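Local coordinates for tfiid TBP associated factor 62 (Drosophila melanogaster, PDB 1TAF), which serves as a histone-fold subunit of the general transcription factor TFIID, which mediates promoter responses to activators and repressors of RNA polymerase II transcription, at residues 5-10 / 34-39. Sequence-based numbering, arbitrary orientation.
Sequences SSISAE and EDVSIK. With ZN (zinc ion), chain G.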
ATOM      1  N   SER B   5      -3.928   9.584 -26.940  1.00 13.42           N
ATOM      2  CA  SER B   5      -5.177   9.669 -26.208  1.00 12.85           C
ATOM      3  C   SER B   5      -5.045   9.593 -24.686  1.00 13.28           C
ATOM      4  O   SER B   5      -4.072   9.075 -24.139  1.00 12.42           O
ATOM      5  CB  SER B   5      -6.123   8.585 -26.695  1.00 11.42           C
ATOM      6  OG  SER B   5      -6.278   8.674 -28.099  1.00 12.52           O
ATOM      7  N   SER B   6      -6.059  10.099 -24.004  1.00 13.72           N
ATOM      8  CA  SER B   6      -6.071  10.070 -22.561  1.00 12.22           C
ATOM      9  C   SER B   6      -7.495  10.091 -22.038  1.00 10.38           C
ATOM     10  O   SER B   6      -8.410  10.557 -22.708  1.00 10.29           O
ATOM     11  CB  SER B   6      -5.275  11.250 -22.003  1.00 15.43           C
ATOM     12  OG  SER B   6      -5.839  12.475 -22.405  1.00 20.42           O
ATOM     13  N   ILE B   7      -7.678   9.497 -20.871  1.00 10.73           N
ATOM     14  CA  ILE B   7      -8.971   9.449 -20.205  1.00 13.40           C
ATOM     15  C   ILE B   7      -9.334  10.887 -19.828  1.00 13.34           C
ATOM     16  O   ILE B   7      -8.468  11.669 -19.439  1.00 13.29           O
ATOM     17  CB  ILE B   7      -8.883   8.550 -18.935  1.00 15.27           C
ATOM     18  CG1 ILE B   7      -8.632   7.080 -19.333  1.00 15.55           C
ATOM     19  CG2 ILE B   7     -10.129   8.699 -18.073  1.00 16.41           C
ATOM     20  CD1 ILE B   7      -9.743   6.440 -20.196  1.00 11.92           C
ATOM     21  N   SER B   8     -10.602  11.244 -19.968  1.00 12.69           N
ATOM     22  CA  SER B   8     -11.044  12.599 -19.647  1.00 13.62           C
ATOM     23  C   SER B   8     -11.097  12.864 -18.149  1.00 12.32           C
ATOM     24  O   SER B   8     -11.305  11.944 -17.346  1.00 12.33           O
ATOM     25  CB  SER B   8     -12.436  12.862 -20.233  1.00 12.55           C
ATOM     26  OG  SER B   8     -13.399  12.009 -19.627  1.00 15.20           O
ATOM     27  N   ALA B   9     -10.936  14.130 -17.784  1.00 10.76           N
ATOM     28  CA  ALA B   9     -11.013  14.548 -16.396  1.00  8.99           C
ATOM     29  C   ALA B   9     -12.443  14.323 -15.901  1.00 11.28           C
ATOM     30  O   ALA B   9     -12.669  14.088 -14.713  1.00  9.94           O
ATOM     31  CB  ALA B   9     -10.658  15.994 -16.289  1.00 10.51           C
ATOM     32  N   GLU B  10     -13.405  14.364 -16.824  1.00 12.16           N
ATOM     33  CA  GLU B  10     -14.816  14.153 -16.490  1.00 14.98           C
ATOM     34  C   GLU B  10     -15.077  12.739 -15.951  1.00 15.56           C
ATOM     35  O   GLU B  10     -15.846  12.549 -15.002  1.00 16.10           O
ATOM     36  CB  GLU B  10     -15.686  14.437 -17.711  1.00 18.98           C
ATOM     37  CG  GLU B  10     -17.166  14.346 -17.446  1.00 24.83           C
ATOM     38  CD  GLU B  10     -17.623  15.267 -16.324  1.00 32.33           C
ATOM     39  OE1 GLU B  10     -17.058  16.385 -16.192  1.00 34.92           O
ATOM     40  OE2 GLU B  10     -18.545  14.865 -15.572  1.00 34.65           O
ATOM     41  N   GLU B  34      -4.679  12.366 -16.232  1.00 11.37           N
ATOM     42  CA  GLU B  34      -3.405  12.319 -16.906  1.00 10.93           C
ATOM     43  C   GLU B  34      -2.570  11.161 -16.388  1.00 10.08           C
ATOM     44  O   GLU B  34      -1.993  10.397 -17.170  1.00  8.71           O
ATOM     45  CB  GLU B  34      -2.674  13.617 -16.686  1.00 16.14           C
ATOM     46  CG  GLU B  34      -1.415  13.712 -17.469  1.00 24.29           C
ATOM     47  CD  GLU B  34      -0.805  15.063 -17.328  1.00 29.48           C
ATOM     48  OE1 GLU B  34      -1.572  16.044 -17.443  1.00 31.56           O
ATOM     49  OE2 GLU B  34       0.420  15.138 -17.079  1.00 33.41           O
ATOM     50  N   ASP B  35      -2.508  11.045 -15.065  1.00  7.10           N
ATOM     51  CA  ASP B  35      -1.765   9.983 -14.409  1.00  7.27           C
ATOM     52  C   ASP B  35      -2.254   8.596 -14.790  1.00  7.66           C
ATOM     53  O   ASP B  35      -1.444   7.730 -15.125  1.00  9.34           O
ATOM     54  CB  ASP B  35      -1.827  10.163 -12.905  1.00  6.11           C
ATOM     55  CG  ASP B  35      -1.007  11.335 -12.436  1.00  9.37           C
ATOM     56  OD1 ASP B  35      -0.245  11.898 -13.263  1.00 12.38           O
ATOM     57  OD2 ASP B  35      -1.107  11.688 -11.246  1.00 10.09           O
ATOM     58  N   VAL B  36      -3.570   8.383 -14.769  1.00  7.04           N
ATOM     59  CA  VAL B  36      -4.104   7.077 -15.130  1.00  7.76           C
ATOM     60  C   VAL B  36      -3.852   6.738 -16.603  1.00  6.82           C
ATOM     61  O   VAL B  36      -3.635   5.577 -16.947  1.00  6.57           O
ATOM     62  CB  VAL B  36      -5.614   6.927 -14.776  1.00  9.46           C
ATOM     63  CG1 VAL B  36      -6.509   7.632 -15.806  1.00 10.37           C
ATOM     64  CG2 VAL B  36      -5.969   5.435 -14.670  1.00  9.42           C
ATOM     65  N   SER B  37      -3.853   7.757 -17.459  1.00  6.37           N
ATOM     66  CA  SER B  37      -3.601   7.569 -18.881  1.00  5.82           C
ATOM     67  C   SER B  37      -2.150   7.164 -19.088  1.00  7.94           C
ATOM     68  O   SER B  37      -1.854   6.346 -19.954  1.00  7.36           O
ATOM     69  CB  SER B  37      -3.902   8.846 -19.636  1.00  4.67           C
ATOM     70  OG  SER B  37      -5.254   9.183 -19.438  1.00  5.26           O
ATOM     71  N   ILE B  38      -1.252   7.730 -18.282  1.00  7.48           N
ATOM     72  CA  ILE B  38       0.167   7.393 -18.360  1.00  7.75           C
ATOM     73  C   ILE B  38       0.360   5.940 -17.923  1.00  8.22           C
ATOM     74  O   ILE B  38       1.156   5.206 -18.517  1.00  7.91           O
ATOM     75  CB  ILE B  38       1.023   8.322 -17.469  1.00  8.54           C
ATOM     76  CG1 ILE B  38       1.131   9.707 -18.113  1.00  8.82           C
ATOM     77  CG2 ILE B  38       2.409   7.723 -17.235  1.00  7.62           C
ATOM     78  CD1 ILE B  38       1.752  10.762 -17.195  1.00 10.76           C
ATOM     79  N   LYS B  39      -0.380   5.544 -16.883  1.00  7.99           N
ATOM     80  CA  LYS B  39      -0.346   4.184 -16.343  1.00  9.37           C
ATOM     81  C   LYS B  39      -0.879   3.195 -17.368  1.00  7.92           C
ATOM     82  O   LYS B  39      -0.307   2.117 -17.560  1.00  9.99           O
ATOM     83  CB  LYS B  39      -1.184   4.104 -15.074  1.00 11.57           C
ATOM     84  CG  LYS B  39      -0.433   4.417 -13.813  1.00 17.41           C
ATOM     85  CD  LYS B  39       0.220   3.146 -13.285  1.00 25.82           C
ATOM     86  CE  LYS B  39       0.973   3.378 -11.975  1.00 26.59           C
ATOM     87  NZ  LYS B  39       1.399   2.068 -11.380  1.00 28.42           N
TER
HETATM   88 ZN    ZN G2001       0.316  13.018 -10.815  1.00 18.18          ZN
HETATM   89  O   HOH W   1       0.162  13.146  -8.714  1.00  3.92           O
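The backbone N-H of Ile7 donates a hydrogen bond to the hydroxyl of Ser37, with N to OG at 2.8 Å and an angle of 150° at the hydrogen. The Ser37 OG lies beside its own backbone N (chi1 -60°) and is also hydrogen-bonded to the carbonyl O of Ala33, one turn earlier in the same helix. This buried hydroxyl thus ties the extended chain at Ile7 to the helix.

Van der Waals contacts flank the bond. The Ser6 CB lies 3.3 Å from the Ser37 OG and 3.6 Å from the Ser37 CB. Ile7 meets Val36 at an oblique angle, with Ile7 CB 4.0 Å from Val36 CG1. Ile7 also touches Leu40, and both Ile7 and Val36 pack on side chains of the partner protein chain.

The same helix also carries a zinc site: Asp35 OD2 binds the ion at 2.0 Å. Glu31 also binds this zinc, and a water lies 2.1 Å from the metal.

Segment 5-10 runs into the first helix, 9-18, and 34-39 belongs to the long central helix, 26-53. The contact fastens the chain just before helix 9-18 to the middle of the central helix, within the histone fold by which TAF6 forms heterodimers.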